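Local coordinates for interpain A (Prevotella intermedia, PDB 3BB7), which probably hydrolyses peptide bonds as a papain-like cysteine protease of the C10 family, seen here as an inactive pro-form with its propeptide attached, at residues G115-A120 and S204-T209; L251-V256 and H267-D272; H138-P143 and C189-E194; G110-G115 and M195-P200. The protein carries 1 engineered substitution. All blocks are in the same frame, centred on the assembly; numbering follows the deposited sequence.

Contact 1 of 4, residues G115-A120 and S204-T209. Engineered in segment 115-120: Ala116 (natural residue Cys).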
loop_
_atom_site.group_PDB
_atom_site.type_symbol
_atom_site.label_atom_id
_atom_site.label_comp_id
_atom_site.label_asym_id
_atom_site.label_seq_id
_atom_site.Cartn_x
_atom_site.Cartn_y
_atom_site.Cartn_z
ATOM N N GLY A 115 -1.580 10.817 3.001
ATOM C CA GLY A 115 -2.588 9.724 2.955
ATOM C C GLY A 115 -1.966 8.481 2.324
ATOM O O GLY A 115 -1.242 8.566 1.317
ATOM N N ALA A 116 -2.253 7.315 2.890
ATOM C CA ALA A 116 -1.671 6.064 2.389
ATOM C C ALA A 116 -2.063 5.789 0.959
ATOM O O ALA A 116 -1.277 5.228 0.181
ATOM C CB ALA A 116 -2.104 4.895 3.260
ATOM N N VAL A 117 -3.288 6.166 0.584
ATOM C CA VAL A 117 -3.736 5.930 -0.803
ATOM C C VAL A 117 -2.909 6.764 -1.760
ATOM O O VAL A 117 -2.513 6.282 -2.823
ATOM C CB VAL A 117 -5.264 6.223 -0.964
ATOM C CG1 VAL A 117 -5.689 6.222 -2.419
ATOM C CG2 VAL A 117 -6.050 5.168 -0.170
ATOM N N ALA A 118 -2.625 8.015 -1.386
ATOM C CA ALA A 118 -1.808 8.861 -2.263
ATOM C C ALA A 118 -0.391 8.335 -2.368
ATOM O O ALA A 118 0.173 8.299 -3.460
ATOM C CB ALA A 118 -1.818 10.281 -1.791
ATOM N N THR A 119 0.198 7.881 -1.260
ATOM C CA THR A 119 1.569 7.385 -1.291
ATOM C C THR A 119 1.671 6.102 -2.144
ATOM O O THR A 119 2.630 5.937 -2.944
ATOM C CB THR A 119 2.058 7.182 0.142
ATOM O OG1 THR A 119 2.139 8.467 0.772
ATOM C CG2 THR A 119 3.408 6.492 0.191
ATOM N N ALA A 120 0.705 5.194 -1.981
ATOM C CA ALA A 120 0.710 3.974 -2.788
ATOM C C ALA A 120 0.521 4.315 -4.281
ATOM O O ALA A 120 1.280 3.844 -5.125
ATOM C CB ALA A 120 -0.398 3.030 -2.309
ATOM N N SER A 204 -4.835 10.986 6.766
ATOM C CA SER A 204 -5.585 11.461 5.596
ATOM C C SER A 204 -6.175 10.244 4.903
ATOM O O SER A 204 -5.459 9.291 4.563
ATOM C CB SER A 204 -4.644 12.231 4.668
ATOM O OG SER A 204 -4.136 13.365 5.354
ATOM N N GLY A 205 -7.487 10.252 4.703
ATOM C CA GLY A 205 -8.200 9.031 4.247
ATOM C C GLY A 205 -8.885 9.187 2.901
ATOM O O GLY A 205 -9.423 10.233 2.598
ATOM N N ALA A 206 -8.874 8.120 2.112
ATOM C CA ALA A 206 -9.550 8.098 0.819
ATOM C C ALA A 206 -10.126 6.720 0.541
ATOM O O ALA A 206 -9.596 5.704 1.034
ATOM C CB ALA A 206 -8.579 8.483 -0.307
ATOM N N TYR A 207 -11.181 6.701 -0.280
ATOM C CA TYR A 207 -11.814 5.451 -0.713
ATOM C C TYR A 207 -11.227 4.990 -2.026
ATOM O O TYR A 207 -10.985 5.798 -2.927
ATOM C CB TYR A 207 -13.321 5.640 -0.874
ATOM C CG TYR A 207 -13.992 6.041 0.416
ATOM C CD1 TYR A 207 -14.432 7.345 0.611
ATOM C CD2 TYR A 207 -14.163 5.118 1.446
ATOM C CE1 TYR A 207 -15.062 7.717 1.840
ATOM C CE2 TYR A 207 -14.760 5.474 2.662
ATOM C CZ TYR A 207 -15.210 6.771 2.837
ATOM O OH TYR A 207 -15.808 7.127 4.037
ATOM N N MET A 208 -11.038 3.686 -2.169
ATOM C CA MET A 208 -10.445 3.150 -3.397
ATOM C C MET A 208 -11.304 3.382 -4.616
ATOM O O MET A 208 -10.782 3.541 -5.708
ATOM C CB MET A 208 -10.108 1.661 -3.250
ATOM C CG MET A 208 -8.960 1.434 -2.335
ATOM S SD MET A 208 -7.425 2.134 -3.011
ATOM C CE MET A 208 -6.335 1.692 -1.673
ATOM N N THR A 209 -12.620 3.472 -4.432
ATOM C CA THR A 209 -13.478 3.766 -5.561
ATOM C C THR A 209 -13.156 5.151 -6.154
ATOM O O THR A 209 -13.198 5.345 -7.392
ATOM C CB THR A 209 -14.961 3.667 -5.168
ATOM O OG1 THR A 209 -15.780 3.827 -6.334
ATOM C CG2 THR A 209 -15.364 4.721 -4.127
HETATM O O HOH W 1 -3.972 6.877 5.286
HETATM O O HOH W 2 -5.280 7.600 2.172
#
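Ser204 O is gripped by two waters that bridge it to the first turn of the helix led by Gly115. Water 1 accepts the N-H of Ala116, with 3.0 Å to Ala116 N, and probably donates to Ser204 O, 2.9 Å away. Water 2 takes the N-H of Val117 at 2.9 Å and gives a proton to the same carbonyl. A third, weaker touch comes from Gly115 CA, 3.3 Å from Ser204 O and bent at the hydrogen. Gly115 is the N-cap, and its positive phi (96°) suits a residue with no side chain. Ala116 is an engineered replacement for the cysteine predicted as nucleophile. In papain-like proteases the N-H of that residue helps form the oxyanion hole; here it holds water 1.

Beyond the two bridging waters the contact turns apolar. Val117 points at the other segment with CG2 beside its backbone N and anti to its carbonyl carbon, where CG2 comes within 3.8 Å of Ala206 O. The same methyl meets Met208 CE at 3.8 Å, the two side chains sliding past each other in opposite directions. Val117 CB also faces Ala206 CB at 4.1 Å. Ser204 OG bonds Ile113 O and receives the N-H of Gly198, tying the segment to loops 110-115 and 195-200.

The helix 116-128 packs between strand 267-274, where Ala268 touches Ala116, Val117 and Met208, and helix 176-192, where Cys189 touches Ala118; Met208, at the start of helix 208-218, also meets Tyr226 of strand 225-228.

Contact 2 of 4, residues L251-V256 and H267-D272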
loop_
_atom_site.group_PDB
_atom_site.type_symbol
_atom_site.label_atom_id
_atom_site.label_comp_id
_atom_site.label_asym_id
_atom_site.label_seq_id
_atom_site.Cartn_x
_atom_site.Cartn_y
_atom_site.Cartn_z
ATOM N N LEU A 251 0.249 -3.347 -7.874
ATOM C CA LEU A 251 -1.148 -3.108 -7.502
ATOM C C LEU A 251 -1.317 -2.189 -6.301
ATOM O O LEU A 251 -0.714 -2.429 -5.271
ATOM C CB LEU A 251 -1.859 -4.428 -7.187
ATOM C CG LEU A 251 -1.895 -5.436 -8.351
ATOM C CD1 LEU A 251 -2.396 -6.770 -7.876
ATOM C CD2 LEU A 251 -2.790 -4.923 -9.440
ATOM N N ILE A 252 -2.140 -1.156 -6.433
ATOM C CA ILE A 252 -2.533 -0.337 -5.293
ATOM C C ILE A 252 -3.546 -1.168 -4.496
ATOM O O ILE A 252 -4.517 -1.693 -5.075
ATOM C CB ILE A 252 -3.208 0.950 -5.817
ATOM C CG1 ILE A 252 -2.220 1.751 -6.690
ATOM C CG2 ILE A 252 -3.788 1.786 -4.661
ATOM C CD1 ILE A 252 -2.877 2.838 -7.547
ATOM N N TYR A 253 -3.334 -1.335 -3.189
ATOM C CA TYR A 253 -4.135 -2.267 -2.397
ATOM C C TYR A 253 -4.430 -1.624 -1.039
ATOM O O TYR A 253 -3.568 -0.966 -0.464
ATOM C CB TYR A 253 -3.300 -3.527 -2.194
ATOM C CG TYR A 253 -4.023 -4.803 -1.768
ATOM C CD1 TYR A 253 -4.280 -5.811 -2.694
ATOM C CD2 TYR A 253 -4.454 -4.990 -0.449
ATOM C CE1 TYR A 253 -4.895 -6.991 -2.321
ATOM C CE2 TYR A 253 -5.082 -6.182 -0.050
ATOM C CZ TYR A 253 -5.310 -7.178 -0.998
ATOM O OH TYR A 253 -5.913 -8.367 -0.608
ATOM N N GLY A 254 -5.630 -1.808 -0.499
ATOM C CA GLY A 254 -5.893 -1.253 0.823
ATOM C C GLY A 254 -7.367 -1.189 1.113
ATOM O O GLY A 254 -8.182 -1.836 0.444
ATOM N N GLY A 255 -7.733 -0.390 2.101
ATOM C CA GLY A 255 -9.137 -0.291 2.496
ATOM C C GLY A 255 -9.321 0.595 3.702
ATOM O O GLY A 255 -8.351 1.099 4.263
ATOM N N VAL A 256 -10.578 0.773 4.105
ATOM C CA VAL A 256 -10.909 1.670 5.211
ATOM C C VAL A 256 -11.960 0.990 6.085
ATOM O O VAL A 256 -12.879 0.326 5.562
ATOM C CB VAL A 256 -11.484 3.013 4.693
ATOM C CG1 VAL A 256 -10.478 3.765 3.836
ATOM C CG2 VAL A 256 -12.759 2.768 3.895
ATOM N N HIS A 267 -5.773 2.155 5.383
ATOM C CA HIS A 267 -4.498 1.541 5.123
ATOM C C HIS A 267 -4.408 1.372 3.622
ATOM O O HIS A 267 -5.409 1.127 2.931
ATOM C CB HIS A 267 -4.394 0.163 5.808
ATOM C CG HIS A 267 -5.675 -0.607 5.811
ATOM N ND1 HIS A 267 -5.935 -1.656 4.952
ATOM C CD2 HIS A 267 -6.776 -0.475 6.588
ATOM C CE1 HIS A 267 -7.158 -2.111 5.177
ATOM N NE2 HIS A 267 -7.682 -1.417 6.175
ATOM N N ALA A 268 -3.212 1.488 3.089
ATOM C CA ALA A 268 -3.002 1.203 1.674
ATOM C C ALA A 268 -1.529 1.009 1.443
ATOM O O ALA A 268 -0.691 1.527 2.180
ATOM C CB ALA A 268 -3.570 2.338 0.761
ATOM N N PHE A 269 -1.216 0.233 0.417
ATOM C CA PHE A 269 0.140 -0.159 0.164
ATOM C C PHE A 269 0.194 -0.647 -1.263
ATOM O O PHE A 269 -0.842 -0.692 -1.957
ATOM C CB PHE A 269 0.617 -1.226 1.177
ATOM C CG PHE A 269 -0.308 -2.424 1.336
ATOM C CD1 PHE A 269 -0.185 -3.563 0.518
ATOM C CD2 PHE A 269 -1.273 -2.432 2.335
ATOM C CE1 PHE A 269 -1.016 -4.678 0.707
ATOM C CE2 PHE A 269 -2.102 -3.560 2.526
ATOM C CZ PHE A 269 -1.977 -4.651 1.701
ATOM N N VAL A 270 1.393 -1.011 -1.702
ATOM C CA VAL A 270 1.577 -1.537 -3.048
ATOM C C VAL A 270 2.005 -3.001 -2.975
ATOM O O VAL A 270 2.922 -3.346 -2.197
ATOM C CB VAL A 270 2.611 -0.725 -3.879
ATOM C CG1 VAL A 270 2.733 -1.278 -5.300
ATOM C CG2 VAL A 270 2.214 0.744 -3.869
ATOM N N ILE A 271 1.352 -3.853 -3.772
ATOM C CA ILE A 271 1.886 -5.216 -3.998
ATOM C C ILE A 271 2.710 -5.140 -5.254
ATOM O O ILE A 271 2.196 -4.825 -6.347
ATOM C CB ILE A 271 0.781 -6.286 -4.161
ATOM C CG1 ILE A 271 -0.016 -6.418 -2.839
ATOM C CG2 ILE A 271 1.394 -7.648 -4.655
ATOM C CD1 ILE A 271 -1.259 -7.275 -3.008
ATOM N N ASP A 272 3.986 -5.462 -5.126
ATOM C CA ASP A 272 4.895 -5.312 -6.244
ATOM C C ASP A 272 5.702 -6.554 -6.561
ATOM O O ASP A 272 6.738 -6.479 -7.214
ATOM C CB ASP A 272 5.792 -4.078 -6.072
ATOM C CG ASP A 272 6.790 -4.210 -4.962
ATOM O OD1 ASP A 272 7.742 -3.393 -4.955
ATOM O OD2 ASP A 272 6.656 -5.118 -4.095
#
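Gly255 and His267 form the hydrogen-bonded pair at one end of an antiparallel beta hairpin made by strands 251-255 and 267-274, in the central sheet. Gly255 N reaches His267 O at 2.9 Å, and His267 N returns a bond to Gly255 O almost along the C=O axis. That carbonyl oxygen also sits 3.1 Å above the His267 ring plane, over its centre. The imidazole, predicted to be the proton acceptor of the active site, lies back over the glycine because its CG takes the crowded position between backbone N and carbonyl carbon (chi1 37°).

Tyr253 and Phe269, the next hydrogen-bonded pair, project from the same face of the sheet as His267. Their rings run side by side, planes 28° apart but slid so that they barely overlap; Tyr253 CD2 meets Phe269 CZ at 3.3 Å, and Tyr253 CB lies over the Phe269 face. Ile271 CD1 approaches Tyr253 CD1 at 3.4 Å.

Outside the hairpin, Glu310 bonds His267 NE2, while Trp53 of helix 49-68, probably part of the pro-domain (Spi inhibitor family), stacks on the imidazole. Gln311 and Trp237 hold Tyr253 OH. Ile252 and Val270 pack on helix 116-128 from the opposite face.

On that face Gly254, which has no side chain, lets the strands close in: its CA is 3.9 Å from Ala268 CA and 3.2 Å from His267 O.

Contact 3 of 4, residues H138-P143 and C189-E194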
loop_
_atom_site.group_PDB
_atom_site.type_symbol
_atom_site.label_atom_id
_atom_site.label_comp_id
_atom_site.label_asym_id
_atom_site.label_seq_id
_atom_site.Cartn_x
_atom_site.Cartn_y
_atom_site.Cartn_z
ATOM N N HIS A 138 -8.930 19.864 -10.164
ATOM C CA HIS A 138 -9.873 19.552 -9.103
ATOM C C HIS A 138 -9.381 20.134 -7.796
ATOM O O HIS A 138 -8.193 20.351 -7.612
ATOM C CB HIS A 138 -10.029 18.034 -8.957
ATOM C CG HIS A 138 -11.133 17.603 -8.035
ATOM N ND1 HIS A 138 -12.449 17.969 -8.216
ATOM C CD2 HIS A 138 -11.117 16.761 -6.968
ATOM C CE1 HIS A 138 -13.192 17.396 -7.276
ATOM N NE2 HIS A 138 -12.410 16.655 -6.513
ATOM N N THR A 139 -10.331 20.352 -6.884
ATOM C CA THR A 139 -10.061 20.908 -5.572
ATOM C C THR A 139 -10.781 20.082 -4.511
ATOM O O THR A 139 -11.937 19.661 -4.732
ATOM C CB THR A 139 -10.552 22.376 -5.532
ATOM O OG1 THR A 139 -9.824 23.136 -6.501
ATOM C CG2 THR A 139 -10.341 23.010 -4.153
ATOM N N VAL A 140 -10.089 19.777 -3.405
ATOM C CA VAL A 140 -10.765 19.323 -2.184
ATOM C C VAL A 140 -10.524 20.362 -1.091
ATOM O O VAL A 140 -9.803 21.355 -1.303
ATOM C CB VAL A 140 -10.290 17.928 -1.755
ATOM C CG1 VAL A 140 -10.490 16.917 -2.893
ATOM C CG2 VAL A 140 -8.813 17.931 -1.304
ATOM N N HIS A 141 -11.152 20.189 0.067
ATOM C CA HIS A 141 -11.079 21.205 1.128
ATOM C C HIS A 141 -10.613 20.591 2.423
ATOM O O HIS A 141 -10.803 19.384 2.666
ATOM C CB HIS A 141 -12.441 21.913 1.294
ATOM C CG HIS A 141 -12.801 22.743 0.100
ATOM N ND1 HIS A 141 -13.476 22.232 -0.994
ATOM C CD2 HIS A 141 -12.500 24.030 -0.215
ATOM C CE1 HIS A 141 -13.598 23.174 -1.918
ATOM N NE2 HIS A 141 -13.030 24.279 -1.463
ATOM N N TYR A 142 -10.038 21.440 3.282
ATOM C CA TYR A 142 -9.657 21.043 4.630
ATOM C C TYR A 142 -10.323 21.978 5.626
ATOM O O TYR A 142 -10.095 23.186 5.586
ATOM C CB TYR A 142 -8.138 21.070 4.818
ATOM C CG TYR A 142 -7.781 20.741 6.252
ATOM C CD1 TYR A 142 -7.962 19.443 6.759
ATOM C CD2 TYR A 142 -7.288 21.721 7.107
ATOM C CE1 TYR A 142 -7.678 19.133 8.094
ATOM C CE2 TYR A 142 -6.989 21.426 8.436
ATOM C CZ TYR A 142 -7.184 20.133 8.927
ATOM O OH TYR A 142 -6.884 19.826 10.235
ATOM N N PRO A 143 -11.151 21.439 6.532
ATOM C CA PRO A 143 -11.502 20.018 6.675
ATOM C C PRO A 143 -12.393 19.559 5.537
ATOM O O PRO A 143 -13.093 20.396 4.911
ATOM C CB PRO A 143 -12.279 20.015 7.984
ATOM C CG PRO A 143 -12.917 21.358 8.013
ATOM C CD PRO A 143 -11.867 22.278 7.513
ATOM N N CYS A 189 -2.091 12.997 -6.497
ATOM C CA CYS A 189 -2.707 11.674 -6.232
ATOM C C CYS A 189 -3.763 11.786 -5.150
ATOM O O CYS A 189 -4.813 11.106 -5.242
ATOM C CB CYS A 189 -1.655 10.646 -5.840
ATOM S SG CYS A 189 -0.607 10.151 -7.234
ATOM N N GLY A 190 -3.497 12.599 -4.119
ATOM C CA GLY A 190 -4.518 12.794 -3.068
ATOM C C GLY A 190 -5.763 13.501 -3.595
ATOM O O GLY A 190 -6.906 13.054 -3.361
ATOM N N VAL A 191 -5.581 14.647 -4.256
ATOM C CA VAL A 191 -6.736 15.404 -4.762
ATOM C C VAL A 191 -7.557 14.530 -5.730
ATOM O O VAL A 191 -8.791 14.502 -5.678
ATOM C CB VAL A 191 -6.277 16.703 -5.431
ATOM C CG1 VAL A 191 -7.442 17.367 -6.175
ATOM C CG2 VAL A 191 -5.672 17.639 -4.357
ATOM N N ALA A 192 -6.876 13.803 -6.615
ATOM C CA ALA A 192 -7.558 12.880 -7.555
ATOM C C ALA A 192 -8.392 11.814 -6.842
ATOM O O ALA A 192 -9.419 11.372 -7.378
ATOM C CB ALA A 192 -6.572 12.217 -8.455
ATOM N N SER A 193 -7.976 11.433 -5.632
ATOM C CA SER A 193 -8.626 10.387 -4.861
ATOM C C SER A 193 -9.644 10.928 -3.892
ATOM O O SER A 193 -10.155 10.177 -3.048
ATOM C CB SER A 193 -7.574 9.579 -4.114
ATOM O OG SER A 193 -6.708 8.919 -5.045
ATOM N N GLU A 194 -9.968 12.228 -4.014
ATOM C CA GLU A 194 -10.913 12.891 -3.076
ATOM C C GLU A 194 -10.475 12.739 -1.616
ATOM O O GLU A 194 -11.297 12.495 -0.712
ATOM C CB GLU A 194 -12.335 12.378 -3.267
ATOM C CG GLU A 194 -13.433 13.331 -2.832
ATOM C CD GLU A 194 -13.481 14.623 -3.637
ATOM O OE1 GLU A 194 -14.121 15.586 -3.143
ATOM O OE2 GLU A 194 -12.896 14.670 -4.739
HETATM O O HOH W 3 -14.020 18.185 -3.749
#
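The His138 imidazole and the Glu194 carboxylate meet with their planes 50° apart, the two side chains crossing at about a right angle. His138 NE2 donates to Glu194 OE2 at 2.7 Å, with the acceptor near the ring plane and using its syn lone pair; the N-H...O angle is 157°. A second oxygen, Val191 O, also lies at the ring edge, 3.5 Å from His138 CD2. Tyr218 of helix 208-218 brings its ring against the imidazole from outside the two segments. The nearby carboxylate would be expected to favour the protonated form of His138.

Glu194 lies just past helix 176-192, as the C-prime residue of the Schellman motif that ends it, with Glu194 N bonded to Val191 O and Met195 N to Gly190 O. Just before it, Ser193 OG bonds back to Cys189 O. The bend at chi2 of Glu194 (64°) turns CD aside from an extended chain, and the carboxylate passes Val140, with CD 3.8 Å from Val140 CG1. The other oxygen, Glu194 OE1, accepts from water 3 at 2.7 Å, and this water also donates to Thr139 O.

Next to the polar pair, Val191 CG1 lies against the strand backbone, 3.4 Å from His138 O, and 3.9 Å from His138 CB. Strand 138-142 pairs with strand 150-154 in a two-stranded antiparallel sheet, whose Ile152 and Ala154 also touch Val191.

Contact 4 of 4, residues G110-G115 and M195-P200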
loop_
_atom_site.group_PDB
_atom_site.type_symbol
_atom_site.label_atom_id
_atom_site.label_comp_id
_atom_site.label_asym_id
_atom_site.label_seq_id
_atom_site.Cartn_x
_atom_site.Cartn_y
_atom_site.Cartn_z
ATOM N N GLY A 110 0.617 20.190 13.172
ATOM C CA GLY A 110 1.491 19.549 12.198
ATOM C C GLY A 110 0.946 19.677 10.796
ATOM O O GLY A 110 -0.255 19.839 10.579
ATOM N N ARG A 111 1.847 19.606 9.834
ATOM C CA ARG A 111 1.429 19.706 8.445
ATOM C C ARG A 111 0.549 18.493 8.050
ATOM O O ARG A 111 0.791 17.366 8.496
ATOM C CB ARG A 111 2.653 19.776 7.523
ATOM C CG ARG A 111 2.347 20.085 6.088
ATOM C CD ARG A 111 3.627 20.345 5.278
ATOM N NE ARG A 111 4.411 21.472 5.808
ATOM C CZ ARG A 111 4.191 22.758 5.518
ATOM N NH1 ARG A 111 3.215 23.132 4.680
ATOM N NH2 ARG A 111 4.965 23.695 6.081
ATOM N N LEU A 112 -0.457 18.730 7.198
ATOM C CA LEU A 112 -1.287 17.635 6.733
ATOM C C LEU A 112 -0.399 16.579 6.052
ATOM O O LEU A 112 0.604 16.927 5.392
ATOM C CB LEU A 112 -2.320 18.160 5.744
ATOM C CG LEU A 112 -3.298 19.228 6.286
ATOM C CD1 LEU A 112 -4.255 19.717 5.169
ATOM C CD2 LEU A 112 -4.094 18.771 7.543
ATOM N N ILE A 113 -0.771 15.304 6.186
ATOM C CA ILE A 113 0.020 14.226 5.585
ATOM C C ILE A 113 -0.615 13.670 4.332
ATOM O O ILE A 113 -1.783 13.944 4.044
ATOM C CB ILE A 113 0.380 13.144 6.659
ATOM C CG1 ILE A 113 -0.838 12.282 7.078
ATOM C CG2 ILE A 113 1.039 13.825 7.871
ATOM C CD1 ILE A 113 -0.523 11.131 8.051
ATOM N N THR A 114 0.165 12.952 3.513
ATOM C CA THR A 114 -0.337 12.720 2.166
ATOM C C THR A 114 -1.509 11.746 2.064
ATOM O O THR A 114 -2.302 11.811 1.100
ATOM C CB THR A 114 0.763 12.174 1.247
ATOM O OG1 THR A 114 1.247 10.949 1.814
ATOM C CG2 THR A 114 1.870 13.197 1.078
ATOM N N GLY A 115 -1.580 10.817 3.001
ATOM C CA GLY A 115 -2.588 9.724 2.955
ATOM C C GLY A 115 -1.966 8.481 2.324
ATOM O O GLY A 115 -1.242 8.566 1.317
ATOM N N MET A 195 -9.178 12.918 -1.379
ATOM C CA MET A 195 -8.609 12.750 -0.050
ATOM C C MET A 195 -9.305 13.623 0.995
ATOM O O MET A 195 -9.617 14.796 0.728
ATOM C CB MET A 195 -7.118 13.117 -0.086
ATOM C CG MET A 195 -6.276 12.702 1.140
ATOM S SD MET A 195 -6.224 10.911 1.441
ATOM C CE MET A 195 -5.218 10.362 0.055
ATOM N N GLN A 196 -9.476 13.052 2.189
ATOM C CA GLN A 196 -9.972 13.770 3.374
ATOM C C GLN A 196 -8.715 13.959 4.210
ATOM O O GLN A 196 -8.285 13.063 4.937
ATOM C CB GLN A 196 -11.004 12.924 4.113
ATOM C CG GLN A 196 -12.284 12.769 3.257
ATOM C CD GLN A 196 -13.384 12.032 3.959
ATOM O OE1 GLN A 196 -14.067 11.200 3.347
ATOM N NE2 GLN A 196 -13.580 12.336 5.242
ATOM N N TYR A 197 -8.125 15.145 4.118
ATOM C CA TYR A 197 -6.798 15.368 4.671
ATOM C C TYR A 197 -6.851 15.540 6.177
ATOM O O TYR A 197 -7.820 16.090 6.750
ATOM C CB TYR A 197 -6.167 16.591 4.038
ATOM C CG TYR A 197 -5.560 16.294 2.684
ATOM C CD1 TYR A 197 -6.183 16.726 1.515
ATOM C CD2 TYR A 197 -4.358 15.602 2.568
ATOM C CE1 TYR A 197 -5.639 16.444 0.231
ATOM C CE2 TYR A 197 -3.793 15.329 1.307
ATOM C CZ TYR A 197 -4.426 15.776 0.143
ATOM O OH TYR A 197 -3.871 15.474 -1.067
ATOM N N GLY A 198 -5.768 15.129 6.838
ATOM C CA GLY A 198 -5.654 15.344 8.284
ATOM C C GLY A 198 -4.200 15.498 8.666
ATOM O O GLY A 198 -3.313 15.197 7.866
ATOM N N GLY A 199 -3.950 15.991 9.874
ATOM C CA GLY A 199 -2.573 16.093 10.380
ATOM C C GLY A 199 -1.983 14.763 10.816
ATOM O O GLY A 199 -2.632 13.727 10.712
ATOM N N PRO A 200 -0.715 14.777 11.284
ATOM C CA PRO A 200 0.004 13.528 11.582
ATOM C C PRO A 200 -0.719 12.601 12.552
ATOM O O PRO A 200 -0.593 11.383 12.444
ATOM C CB PRO A 200 1.327 14.007 12.191
ATOM C CG PRO A 200 1.177 15.488 12.424
ATOM C CD PRO A 200 0.096 15.983 11.515
HETATM O O HOH W 4 -1.813 13.755 -0.859
#
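Leu112 and Ile113 meet Tyr197 to Pro200 where two loops of the C10 peptidase run past each other in roughly opposing directions. One leads through the N-cap Gly115 into helix 116-128, whose first residue, Ala116, replaces the predicted nucleophilic cysteine; the other joins helices 176-192 and 208-218. Packing is tight at the middle. Ile113 N donates to Gly198 O at 3.0 Å in a nearly straight bond (164°), and Leu112 CA-H touches the same oxygen. Leu112 CD2 lies 3.5 Å from Gly198 C, while its CD1 meets Tyr197 CB, the two side chains at about a right angle.

The Tyr197 ring has Met195 CG over the centre of one face and Ile113 O at its edge, 3.4 Å from CD2. Bends at chi2 (61°) and chi3 (70°) fold Met195 back, with CE 3.4 Å from Thr114 O.

The other end is more open to solvent, yet Pro200 fits closely against Gly110 and Arg111, its CD 3.4 Å from Arg111 O. Ile113 CG2 comes within 3.9 Å of Pro200 CA. Arg111 NH1 bonds Leu104 O, outside the two segments.

At the buried end one water completes the join: water 4 accepts from Tyr197 OH at 2.7 Å and donates to Thr114 O at 2.8 Å.

In the fold
All four contacts belong to the C10 peptidase region. Contacts 1 and 4 share Gly115 and alternate along the chain, and contact 3 is nested within both their loops; contact 2 follows later. Contact 1 is central, its centre about 9 Å from that of contact 2, 10 Å from contact 3 and 11 Å from contact 4. Contacts 1, 3 and 4 join helices 116-128, 176-192 and 208-218, their loops and the two-stranded sheet 138-142/150-154; contact 2 lies in the large sheet. Where helix 116-128 meets that sheet, the side chains of Ala116 and His267 come within about 6 Å (nearest atoms), but the imidazole turns toward Glu310 and Trp53, so this predicted pair lacks the papain-like working arrangement.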